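Side-chain contacts in phosphoserine phosphatase (Thermococcus onnurineus, PDB 4AP9), which probably hydrolyses L-phosphoserine to serine and phosphate with the help of magnesium, as the last step of serine biosynthesis: residues D22-F25 / W26-M29; I38-L41 / L42-L46; A84-L87 / V88-R92; A124-D128 / G129-G133; K141-F144 / L145-F148. All coordinates share one frame; numbering follows the deposited sequence.

All five contacts are local, each between neighbouring parts of one continuous stretch, and they follow one another in series along the chain. Interactions 1 and 2, with centres about 12 Å apart, sit on consecutive helices, 25-33 and 36-47, and touch through salt bridges from R27 to E39 and E43. Interaction 3 belongs to helix 82-93. Its centre is about 31 Å from that of interaction 2, across the centre of the chain. Interaction 4 is the hairpin at one edge of the mixed sheet. Interaction 5, on helix 141-145 and the turn that follows it, shares one bound 1PS with interaction 2: the ligand contacts G45, L46 and K141, consistent with a site between helical cap and core.

Interaction 1. Residues D22-F25 / W26-M29; sequences DFEF and WREM
F25 and W26 meet edge to face at the start of helix 25-33: the edge of the F25 ring points at the six-membered ring of W26, with centroids 4.9 Å apart and planes at 78°. F25 CD2 stands over the centre of the indole. One helical turn on, M29, a selenomethionine, covers a face of the same phenyl ring. Its CG lies 3.7 Å from the F25 ring centroid, 24° off the normal, which is a CH-pi contact. The chain then bends at chi2 and brings SE obliquely beside the ring, 4.5 Å from the F25 centroid, as a Met-aromatic contact. F25 reaches this place because its CG is anti to the backbone N (chi1 176°). F23 adds to the packed side, its CE1 3.6 Å from E28 CB.

The polar side is looser and holds water. E24 and R27 run side by side in the same direction, and R27 NE donates to E24 OE1 at 2.8 Å. The oxygen lies in the guanidinium plane but is met from above the carboxylate plane. A water joins E24 OE1 to R27 NH2, and Y160 also bonds OE1, so three partners grip that oxygen. E28 turns its carboxylate away to R31 and K77.

E24 occupies the N-cap position. Its carbonyl O accepts from E28 N at 3.0 Å, and F25 O accepts from M29 N at 2.8 Å. The arrangement is that of a helix start following the first core strand, 11-15, where HAD-superfamily phosphatases commonly insert a helical cap.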
# COMPACT_ATOMS: atom_id res chain seq x y z
N ASP A 22 3.37 -21.93 33.80
CA ASP A 22 4.41 -21.14 34.44
C ASP A 22 5.79 -21.76 34.26
O ASP A 22 6.74 -21.31 34.87
CB ASP A 22 4.10 -20.84 35.91
CG ASP A 22 3.77 -22.07 36.70
OD1 ASP A 22 2.67 -22.63 36.49
OD2 ASP A 22 4.61 -22.49 37.54
N PHE A 23 5.89 -22.78 33.40
CA PHE A 23 7.20 -23.34 33.06
C PHE A 23 8.04 -22.36 32.24
O PHE A 23 7.58 -21.78 31.26
CB PHE A 23 7.09 -24.68 32.33
CG PHE A 23 8.43 -25.26 31.97
CD1 PHE A 23 9.28 -25.72 32.96
CD2 PHE A 23 8.86 -25.29 30.65
CE1 PHE A 23 10.53 -26.24 32.64
CE2 PHE A 23 10.12 -25.80 30.32
CZ PHE A 23 10.95 -26.28 31.32
N GLU A 24 9.29 -22.19 32.67
CA GLU A 24 10.21 -21.29 32.00
C GLU A 24 11.50 -22.03 31.65
O GLU A 24 12.38 -22.18 32.50
CB GLU A 24 10.51 -20.09 32.89
CG GLU A 24 9.30 -19.21 33.07
CD GLU A 24 9.60 -17.99 33.90
OE1 GLU A 24 10.16 -17.02 33.34
OE2 GLU A 24 9.27 -18.01 35.11
N PHE A 25 11.59 -22.48 30.40
CA PHE A 25 12.73 -23.30 29.95
C PHE A 25 14.11 -22.78 30.37
O PHE A 25 14.97 -23.56 30.79
CB PHE A 25 12.69 -23.46 28.43
CG PHE A 25 13.87 -24.20 27.87
CD1 PHE A 25 13.90 -25.58 27.87
CD2 PHE A 25 14.95 -23.51 27.33
CE1 PHE A 25 14.98 -26.28 27.35
CE2 PHE A 25 16.05 -24.21 26.81
CZ PHE A 25 16.06 -25.59 26.82
N TRP A 26 14.36 -21.49 30.21
CA TRP A 26 15.69 -20.98 30.53
C TRP A 26 16.02 -20.98 32.04
O TRP A 26 17.18 -21.21 32.44
CB TRP A 26 15.97 -19.62 29.86
CG TRP A 26 16.08 -19.74 28.35
CD1 TRP A 26 15.21 -19.23 27.41
CD2 TRP A 26 17.08 -20.46 27.60
NE1 TRP A 26 15.64 -19.55 26.14
CE2 TRP A 26 16.77 -20.32 26.23
CE3 TRP A 26 18.21 -21.19 27.96
CZ2 TRP A 26 17.55 -20.88 25.22
CZ3 TRP A 26 18.99 -21.76 26.96
CH2 TRP A 26 18.65 -21.60 25.60
N ARG A 27 15.01 -20.73 32.87
CA ARG A 27 15.18 -20.82 34.32
C ARG A 27 15.44 -22.27 34.71
O ARG A 27 16.24 -22.56 35.59
CB ARG A 27 13.96 -20.27 35.06
CG ARG A 27 13.72 -18.80 34.75
CD ARG A 27 12.64 -18.18 35.63
NE ARG A 27 12.32 -16.83 35.16
CZ ARG A 27 13.01 -15.73 35.45
NH1 ARG A 27 14.09 -15.80 36.23
NH2 ARG A 27 12.62 -14.56 34.97
N GLU A 28 14.77 -23.19 34.03
CA GLU A 28 15.03 -24.61 34.26
C GLU A 28 16.44 -25.01 33.80
O GLU A 28 17.13 -25.79 34.48
CB GLU A 28 13.96 -25.47 33.57
CG GLU A 28 14.14 -26.97 33.75
CD GLU A 28 13.87 -27.46 35.17
OE1 GLU A 28 13.54 -26.63 36.05
OE2 GLU A 28 13.97 -28.68 35.40
N MSE A 29 16.88 -24.50 32.65
CA MSE A 29 18.23 -24.77 32.20
C MSE A 29 19.26 -24.24 33.19
O MSE A 29 20.30 -24.86 33.41
CB MSE A 29 18.48 -24.21 30.80
CG MSE A 29 17.77 -24.97 29.71
SE MSE A 29 18.43 -26.80 29.59
CE MSE A 29 16.96 -27.65 30.40
O HOH W 1 9.81 -14.33 33.96

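Interaction 2. Residues I38-L41 / L42-L46; sequences IEEL and LEKGL. With 1PS (3-pyridinium-1-ylpropane-1-sulfonate), chain F.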
# COMPACT_ATOMS: atom_id res chain seq x y z
N ILE A 38 22.87 -18.04 32.73
CA ILE A 38 21.72 -18.25 31.84
C ILE A 38 20.51 -17.45 32.29
O ILE A 38 19.85 -16.80 31.48
CB ILE A 38 21.34 -19.74 31.73
CG1 ILE A 38 22.47 -20.52 31.05
CG2 ILE A 38 20.03 -19.89 30.94
CD1 ILE A 38 22.29 -22.04 31.10
N GLU A 39 20.23 -17.49 33.59
CA GLU A 39 19.07 -16.80 34.12
C GLU A 39 19.32 -15.29 34.15
O GLU A 39 18.39 -14.49 33.95
CB GLU A 39 18.74 -17.33 35.53
CG GLU A 39 17.35 -17.00 35.98
CD GLU A 39 16.78 -17.99 36.98
OE1 GLU A 39 17.54 -18.81 37.55
OE2 GLU A 39 15.57 -17.94 37.19
N GLU A 40 20.56 -14.90 34.39
CA GLU A 40 20.91 -13.49 34.38
C GLU A 40 20.70 -12.90 32.99
O GLU A 40 20.16 -11.81 32.84
CB GLU A 40 22.36 -13.29 34.80
CG GLU A 40 22.78 -11.84 34.86
CD GLU A 40 24.16 -11.66 35.44
OE1 GLU A 40 25.15 -11.86 34.70
OE2 GLU A 40 24.26 -11.32 36.63
N LEU A 41 21.13 -13.64 31.97
CA LEU A 41 20.90 -13.24 30.58
C LEU A 41 19.41 -13.13 30.27
O LEU A 41 18.99 -12.22 29.56
CB LEU A 41 21.54 -14.25 29.63
CG LEU A 41 23.06 -14.11 29.53
CD1 LEU A 41 23.63 -15.31 28.78
CD2 LEU A 41 23.42 -12.80 28.85
N LEU A 42 18.61 -14.05 30.81
CA LEU A 42 17.17 -13.97 30.65
C LEU A 42 16.66 -12.66 31.27
O LEU A 42 15.91 -11.93 30.63
CB LEU A 42 16.46 -15.17 31.30
CG LEU A 42 14.93 -15.19 31.31
CD1 LEU A 42 14.37 -15.21 29.88
CD2 LEU A 42 14.39 -16.38 32.10
N GLU A 43 17.08 -12.38 32.50
CA GLU A 43 16.60 -11.18 33.19
C GLU A 43 17.00 -9.92 32.42
O GLU A 43 16.20 -8.99 32.29
CB GLU A 43 17.15 -11.12 34.62
CG GLU A 43 16.64 -12.26 35.51
CD GLU A 43 15.19 -12.09 35.92
OE1 GLU A 43 14.62 -11.00 35.68
OE2 GLU A 43 14.61 -13.05 36.49
N LYS A 44 18.22 -9.91 31.90
CA LYS A 44 18.69 -8.78 31.11
C LYS A 44 17.85 -8.62 29.85
O LYS A 44 17.51 -7.51 29.44
CB LYS A 44 20.17 -8.94 30.77
CG LYS A 44 21.14 -8.69 31.92
CD LYS A 44 22.56 -9.04 31.49
CE LYS A 44 23.58 -8.68 32.57
NZ LYS A 44 24.95 -9.00 32.11
N GLY A 45 17.50 -9.75 29.23
CA GLY A 45 16.67 -9.71 28.03
C GLY A 45 15.28 -9.18 28.33
O GLY A 45 14.76 -8.32 27.61
N LEU A 46 14.67 -9.69 29.39
CA LEU A 46 13.29 -9.37 29.74
C LEU A 46 13.15 -7.91 30.14
O LEU A 46 12.09 -7.30 29.93
CB LEU A 46 12.81 -10.24 30.89
CG LEU A 46 12.66 -11.73 30.55
CD1 LEU A 46 12.33 -12.52 31.81
CD2 LEU A 46 11.59 -11.91 29.49
N1 1PS F . 10.76 -9.44 24.33
C1 1PS F . 11.68 -8.47 24.41
C2 1PS F . 11.90 -7.79 25.60
C3 1PS F . 10.02 -9.78 25.40
C4 1PS F . 10.18 -9.14 26.62
C5 1PS F . 11.14 -8.12 26.73
C6 1PS F . 10.60 -10.13 23.08
C7 1PS F . 9.42 -11.05 23.13
C8 1PS F . 9.76 -12.42 22.60
S1 1PS F . 9.71 -12.38 20.83
O1 1PS F . 9.40 -13.75 20.36
O2 1PS F . 11.02 -12.04 20.31
O3 1PS F . 8.78 -11.38 20.44
O HOH W 2 24.69 -11.94 32.00
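I38 begins the run by receiving L42 N at its carbonyl O, 3.1 Å away, the first of four successive i to i+4 bonds across the contact. E39 O takes E43 N at 2.9 Å, and E43 CG also lies against that carbonyl oxygen. The carboxylates of E39 and E43 come to 5.0 Å between their OE2 atoms without touching; both form salt bridges with R27 NH1, whose positive charge probably offsets their repulsion.

E40 is next, and its pairing with K44 is the chief side-chain contact. E40 reaches outward fully extended, while K44, extended too, crosses it at a slant. Their ends form a long salt bridge, E40 OE1 to K44 NZ at 3.9 Å. A water fills in for the direct bond, donating to E40 OE1 at 2.7 Å and accepting from K44 NZ at 3.0 Å. L41 O finally accepts from G45 N and also from S55 OG.

Around this helix, 36-47, L41 packs on helix 52-62, I38 and L42 on helix 25-33, and the carbonyls of G45 and L46 border the pyridinium ring of 1PS.

Interaction 3. Residues A84-L87 / V88-R92; sequences AREL and VETLR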
# COMPACT_ATOMS: atom_id res chain seq x y z
N ALA A 84 -6.26 -24.18 31.43
CA ALA A 84 -5.72 -23.87 30.11
C ALA A 84 -6.61 -24.49 29.05
O ALA A 84 -6.89 -23.89 28.02
CB ALA A 84 -4.27 -24.36 29.97
N ARG A 85 -7.07 -25.70 29.32
CA ARG A 85 -7.92 -26.36 28.34
C ARG A 85 -9.27 -25.64 28.24
O ARG A 85 -9.84 -25.51 27.15
CB ARG A 85 -8.09 -27.84 28.67
CG ARG A 85 -8.83 -28.59 27.58
CD ARG A 85 -8.89 -30.08 27.86
NE ARG A 85 -7.56 -30.69 27.92
CZ ARG A 85 -6.89 -31.12 26.85
NH1 ARG A 85 -7.41 -30.98 25.64
NH2 ARG A 85 -5.70 -31.67 27.00
N GLU A 86 -9.78 -25.16 29.37
CA GLU A 86 -11.06 -24.46 29.36
C GLU A 86 -10.94 -23.15 28.57
O GLU A 86 -11.84 -22.79 27.82
CB GLU A 86 -11.55 -24.20 30.78
CG GLU A 86 -12.94 -23.56 30.84
CD GLU A 86 -13.45 -23.40 32.25
OE1 GLU A 86 -12.68 -23.60 33.21
OE2 GLU A 86 -14.65 -23.06 32.40
N LEU A 87 -9.82 -22.45 28.75
CA LEU A 87 -9.63 -21.21 28.00
C LEU A 87 -9.79 -21.48 26.51
O LEU A 87 -10.60 -20.85 25.83
CB LEU A 87 -8.25 -20.59 28.25
CG LEU A 87 -7.91 -19.36 27.39
CD1 LEU A 87 -8.95 -18.28 27.56
CD2 LEU A 87 -6.52 -18.79 27.70
N VAL A 88 -9.03 -22.45 26.01
CA VAL A 88 -9.02 -22.73 24.58
C VAL A 88 -10.36 -23.22 24.07
O VAL A 88 -10.82 -22.80 23.02
CB VAL A 88 -7.91 -23.73 24.22
CG1 VAL A 88 -8.06 -24.21 22.78
CG2 VAL A 88 -6.53 -23.09 24.45
N GLU A 89 -11.01 -24.09 24.83
CA GLU A 89 -12.33 -24.58 24.40
C GLU A 89 -13.39 -23.47 24.39
O GLU A 89 -14.27 -23.44 23.52
CB GLU A 89 -12.77 -25.77 25.25
CG GLU A 89 -11.90 -27.00 25.04
CD GLU A 89 -12.29 -28.18 25.92
OE1 GLU A 89 -13.14 -28.01 26.83
OE2 GLU A 89 -11.74 -29.27 25.69
N THR A 90 -13.31 -22.57 25.36
CA THR A 90 -14.26 -21.47 25.46
C THR A 90 -14.05 -20.45 24.34
O THR A 90 -15.01 -19.98 23.73
CB THR A 90 -14.16 -20.77 26.82
OG1 THR A 90 -14.35 -21.74 27.86
CG2 THR A 90 -15.24 -19.68 26.94
N LEU A 91 -12.79 -20.11 24.08
CA LEU A 91 -12.46 -19.30 22.92
C LEU A 91 -13.11 -19.83 21.64
O LEU A 91 -13.69 -19.06 20.87
CB LEU A 91 -10.95 -19.22 22.74
CG LEU A 91 -10.27 -18.26 23.71
CD1 LEU A 91 -8.77 -18.55 23.81
CD2 LEU A 91 -10.52 -16.82 23.30
N ARG A 92 -13.02 -21.13 21.39
CA ARG A 92 -13.70 -21.70 20.23
C ARG A 92 -15.21 -21.52 20.28
O ARG A 92 -15.82 -21.17 19.27
CB ARG A 92 -13.39 -23.18 20.07
CG ARG A 92 -12.01 -23.46 19.57
CD ARG A 92 -11.97 -24.85 18.98
NE ARG A 92 -10.60 -25.28 18.74
CZ ARG A 92 -9.89 -26.00 19.61
NH1 ARG A 92 -10.43 -26.37 20.76
NH2 ARG A 92 -8.65 -26.35 19.32
O HOH W 3 -9.59 -29.79 24.16
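The carbonyls of A84, R85, E86 and L87 accept in turn from the amides of V88, E89, T90 and L91, four residues on, and all the residues of both segments have helical backbone angles. The spacing is not quite even: V88 N lies 3.3 Å from A84 O, whereas L91 N reaches L87 O at 2.9 Å in a nearly straight bond of 175° at the hydrogen.

E86 O serves two donors. T90 N comes from one face of the carbonyl plane, and T90 OG1 from the opposite face at 2.7 Å, standing above that plane. The hydroxyl can fold back because OG1 lies beside its own backbone N (chi1 -56°), the usual way a threonine inside a helix satisfies its OH. E86 and T90 point the same way, while the E86 carboxylate goes on to K197.

L87 and L91 meet by their branches, L87 CD1 to L91 CD1 at 3.8 Å, and L91 CG rests against L87 O as well. On another side, R85 and E89 slant across each other, E89 OE2 touching R85 CG at 3.5 Å. Their charged ends stay apart, R85 NH1 to E89 OE2 4.7 Å, and a water spans them: it meets the guanidinium edge in its plane at NH1 and donates to E89 OE2.

Helix 82-93 is thus amphipathic. L87, V88 and L91 face strands 11-15 and 97-102, T90 packs on helix 189-197, and R85 and E89 lie outside. This is helix-on-sheet packing of the Rossmann-like alpha/beta core of HAD hydrolases.

Interaction 4. Residues A124-D128 / G129-G133; sequences AIFED and GKFQG
Backbone bonds between I125 and Q132, and between E127 and K130, define this hairpin. Q132 N reaches I125 O at 2.7 Å, nearly straight at 172°. E127 and K130 form an antiparallel hydrogen-bonded pair closed by a type I' turn through D128 and G129, both with positive phi. In it E127 N donates to K130 O at 3.0 Å, and K130 N returns to E127 O. F126 and F131 are the non-hydrogen-bonded pair between, where F126 CA lies 3.4 Å from K130 O as a CA-H...O contact.

Aromatic packing occupies the face carrying F126 and F131. The edge of F131 turns toward the face of F126, with centroids 5.8 Å apart and planes at 72°. F126 CE1 also touches F131 CB at 3.7 Å, and A124 CB sits at the F131 ring edge, in its plane. F71 meets both rings.

Among the polar side chains, Q132 swings CG beside its own backbone N (chi1 -75°), which lays that carbon against the E127 carboxylate, 3.3 Å from E127 CD. The bend at chi2 then turns the amide, whose NE2 makes a weak bond to K130 O. K130 NZ forms a salt bridge with D67.

G133 continues the sheet into a parallel strand of the second subunit, although its N has no partner. The chemistry implies a hairpin set by its backbone bonds and turn, with an apolar face toward its own chain and an edge used in assembly.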
# COMPACT_ATOMS: atom_id res chain seq x y z
N ALA A 124 14.65 -26.85 18.01
CA ALA A 124 16.02 -27.11 18.44
C ALA A 124 16.82 -27.88 17.39
O ALA A 124 16.26 -28.64 16.59
CB ALA A 124 16.01 -27.88 19.75
N ILE A 125 18.14 -27.69 17.40
CA ILE A 125 19.02 -28.39 16.50
C ILE A 125 19.83 -29.40 17.30
O ILE A 125 20.55 -29.04 18.22
CB ILE A 125 19.97 -27.41 15.78
CG1 ILE A 125 19.15 -26.39 14.98
CG2 ILE A 125 20.94 -28.16 14.84
CD1 ILE A 125 19.95 -25.19 14.56
N PHE A 126 19.67 -30.67 16.97
CA PHE A 126 20.45 -31.72 17.62
C PHE A 126 21.34 -32.41 16.61
O PHE A 126 20.93 -32.70 15.50
CB PHE A 126 19.53 -32.73 18.31
CG PHE A 126 18.88 -32.18 19.56
CD1 PHE A 126 19.60 -32.08 20.73
CD2 PHE A 126 17.56 -31.76 19.54
CE1 PHE A 126 19.02 -31.57 21.88
CE2 PHE A 126 16.98 -31.24 20.69
CZ PHE A 126 17.71 -31.15 21.86
N GLU A 127 22.59 -32.63 17.00
CA GLU A 127 23.53 -33.39 16.19
C GLU A 127 24.11 -34.47 17.07
O GLU A 127 24.70 -34.18 18.11
CB GLU A 127 24.63 -32.47 15.65
CG GLU A 127 24.13 -31.45 14.63
CD GLU A 127 25.16 -30.37 14.29
OE1 GLU A 127 26.34 -30.51 14.68
OE2 GLU A 127 24.76 -29.38 13.63
N ASP A 128 23.92 -35.73 16.67
CA ASP A 128 24.37 -36.86 17.46
C ASP A 128 23.87 -36.76 18.90
O ASP A 128 24.62 -37.01 19.85
CB ASP A 128 25.89 -36.96 17.44
CG ASP A 128 26.43 -37.24 16.06
OD1 ASP A 128 25.72 -37.91 15.27
OD2 ASP A 128 27.56 -36.78 15.76
N GLY A 129 22.61 -36.36 19.03
CA GLY A 129 21.92 -36.35 20.31
C GLY A 129 22.30 -35.21 21.23
O GLY A 129 21.85 -35.17 22.37
N LYS A 130 23.11 -34.28 20.74
CA LYS A 130 23.55 -33.15 21.56
C LYS A 130 23.08 -31.81 20.97
O LYS A 130 23.12 -31.61 19.75
CB LYS A 130 25.06 -33.15 21.69
CG LYS A 130 25.66 -34.50 22.07
CD LYS A 130 25.17 -34.93 23.43
CE LYS A 130 25.92 -36.19 23.88
NZ LYS A 130 25.45 -36.67 25.20
N PHE A 131 22.65 -30.91 21.85
CA PHE A 131 22.08 -29.64 21.43
C PHE A 131 23.12 -28.78 20.74
O PHE A 131 24.19 -28.51 21.30
CB PHE A 131 21.47 -28.91 22.64
CG PHE A 131 20.83 -27.58 22.31
CD1 PHE A 131 19.54 -27.52 21.81
CD2 PHE A 131 21.52 -26.40 22.51
CE1 PHE A 131 18.94 -26.30 21.52
CE2 PHE A 131 20.93 -25.17 22.21
CZ PHE A 131 19.64 -25.13 21.72
N GLN A 132 22.81 -28.34 19.53
CA GLN A 132 23.74 -27.49 18.79
C GLN A 132 23.31 -26.02 18.66
O GLN A 132 24.16 -25.15 18.58
CB GLN A 132 24.01 -28.06 17.39
CG GLN A 132 24.92 -29.26 17.39
CD GLN A 132 26.00 -29.17 18.45
OE1 GLN A 132 26.70 -28.16 18.55
NE2 GLN A 132 26.12 -30.22 19.25
N GLY A 133 22.01 -25.76 18.65
CA GLY A 133 21.54 -24.39 18.48
C GLY A 133 20.04 -24.29 18.27
O GLY A 133 19.31 -25.27 18.47

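Interaction 5. Residues K141-F144 / L145-F148; sequences KGEF and LKRF. With 1PS (3-pyridinium-1-ylpropane-1-sulfonate), chain F.
F144 and F148 meet in an offset edge-to-face pair: the F148 edge turns toward the face of F144, planes at 76° and centroids 5.8 Å apart, with CE2 of F144 3.8 Å from CE2 of F148. R147 brings CD and NE to CE1 of the same F144 ring, oblique to it. F144 CE1 in turn lies over one face of the guanidinium, 3.5 Å from R147 NE, yet the two planes are tilted by 39°, which makes this a slanting contact and not a flat stack. The far end of R147 forms a salt bridge with E118 of the second subunit.

E143 and K146 lie alongside each other, pointing the same way. E143 bends at chi2 while K146 stays extended, and K146 NZ meets the syn lone pair of E143 OE1 at 2.8 Å, with a weak second bond to OE2. Behind them the helix tightens: L145 N still bonds K141 O, but K146 N and R147 N donate three residues back, to E143 O and F144 O, in a 3-10 turn.

At the other end, K141 N donates to the sulfonate O3 of 1PS at 3.0 Å, nearly straight at 176°, while K141 NZ is engaged by D15 and Y160 O. The amide bond at a helix start is consistent with an anion site. A lysine paired with an aspartate of strand 11-15 is as in HAD active sites, so the sulfonate is possibly near the phosphate position.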
# COMPACT_ATOMS: atom_id res chain seq x y z
N LYS A 141 7.32 -12.06 17.86
CA LYS A 141 5.89 -12.37 17.91
C LYS A 141 5.02 -11.38 17.14
O LYS A 141 4.01 -11.78 16.55
CB LYS A 141 5.41 -12.53 19.35
CG LYS A 141 6.00 -13.78 20.01
CD LYS A 141 6.00 -13.69 21.53
CE LYS A 141 6.71 -14.90 22.13
NZ LYS A 141 6.81 -14.83 23.63
N GLY A 142 5.40 -10.11 17.13
CA GLY A 142 4.69 -9.16 16.30
C GLY A 142 4.78 -9.51 14.83
O GLY A 142 3.78 -9.46 14.10
N GLU A 143 5.99 -9.88 14.38
CA GLU A 143 6.16 -10.22 12.97
C GLU A 143 5.32 -11.44 12.64
O GLU A 143 4.70 -11.50 11.57
CB GLU A 143 7.63 -10.51 12.63
CG GLU A 143 8.48 -9.29 12.46
CD GLU A 143 7.90 -8.31 11.46
OE1 GLU A 143 7.79 -8.67 10.26
OE2 GLU A 143 7.56 -7.20 11.87
N PHE A 144 5.29 -12.39 13.56
CA PHE A 144 4.51 -13.60 13.33
C PHE A 144 3.03 -13.29 13.12
O PHE A 144 2.37 -13.91 12.29
CB PHE A 144 4.66 -14.60 14.48
CG PHE A 144 3.82 -15.83 14.30
CD1 PHE A 144 4.15 -16.76 13.33
CD2 PHE A 144 2.70 -16.04 15.08
CE1 PHE A 144 3.36 -17.89 13.14
CE2 PHE A 144 1.92 -17.18 14.90
CZ PHE A 144 2.26 -18.09 13.93
N LEU A 145 2.50 -12.35 13.89
CA LEU A 145 1.08 -11.97 13.78
C LEU A 145 0.66 -11.45 12.40
O LEU A 145 -0.52 -11.47 12.08
CB LEU A 145 0.69 -10.96 14.86
CG LEU A 145 -0.06 -11.50 16.08
CD1 LEU A 145 0.72 -12.59 16.79
CD2 LEU A 145 -0.43 -10.38 17.05
N LYS A 146 1.62 -10.98 11.61
CA LYS A 146 1.35 -10.55 10.23
C LYS A 146 0.71 -11.67 9.41
O LYS A 146 0.08 -11.42 8.39
CB LYS A 146 2.63 -10.08 9.54
CG LYS A 146 3.20 -8.78 10.07
CD LYS A 146 4.44 -8.40 9.28
CE LYS A 146 4.97 -7.03 9.68
NZ LYS A 146 6.24 -6.69 8.96
N ARG A 147 0.89 -12.91 9.87
CA ARG A 147 0.26 -14.07 9.25
C ARG A 147 -1.27 -13.96 9.22
O ARG A 147 -1.94 -14.53 8.36
CB ARG A 147 0.68 -15.29 10.07
CG ARG A 147 0.39 -16.61 9.47
CD ARG A 147 1.22 -17.67 10.18
NE ARG A 147 2.60 -17.70 9.70
CZ ARG A 147 3.29 -18.82 9.53
NH1 ARG A 147 2.72 -19.99 9.81
NH2 ARG A 147 4.55 -18.79 9.09
N PHE A 148 -1.80 -13.21 10.18
CA PHE A 148 -3.24 -13.07 10.35
C PHE A 148 -3.69 -11.63 10.10
O PHE A 148 -4.66 -11.16 10.68
CB PHE A 148 -3.61 -13.54 11.76
CG PHE A 148 -3.03 -14.89 12.08
CD1 PHE A 148 -3.58 -16.03 11.54
CD2 PHE A 148 -1.91 -15.00 12.88
CE1 PHE A 148 -3.03 -17.28 11.81
CE2 PHE A 148 -1.35 -16.23 13.15
CZ PHE A 148 -1.91 -17.37 12.61
N1 1PS F . 10.76 -9.44 24.33
C1 1PS F . 11.68 -8.47 24.41
C2 1PS F . 11.90 -7.79 25.60
C3 1PS F . 10.02 -9.78 25.40
C4 1PS F . 10.18 -9.14 26.62
C5 1PS F . 11.14 -8.12 26.73
C6 1PS F . 10.60 -10.13 23.08
C7 1PS F . 9.42 -11.05 23.13
C8 1PS F . 9.76 -12.42 22.60
S1 1PS F . 9.71 -12.38 20.83
O1 1PS F . 9.40 -13.75 20.36
O2 1PS F . 11.02 -12.04 20.31
O3 1PS F . 8.78 -11.38 20.44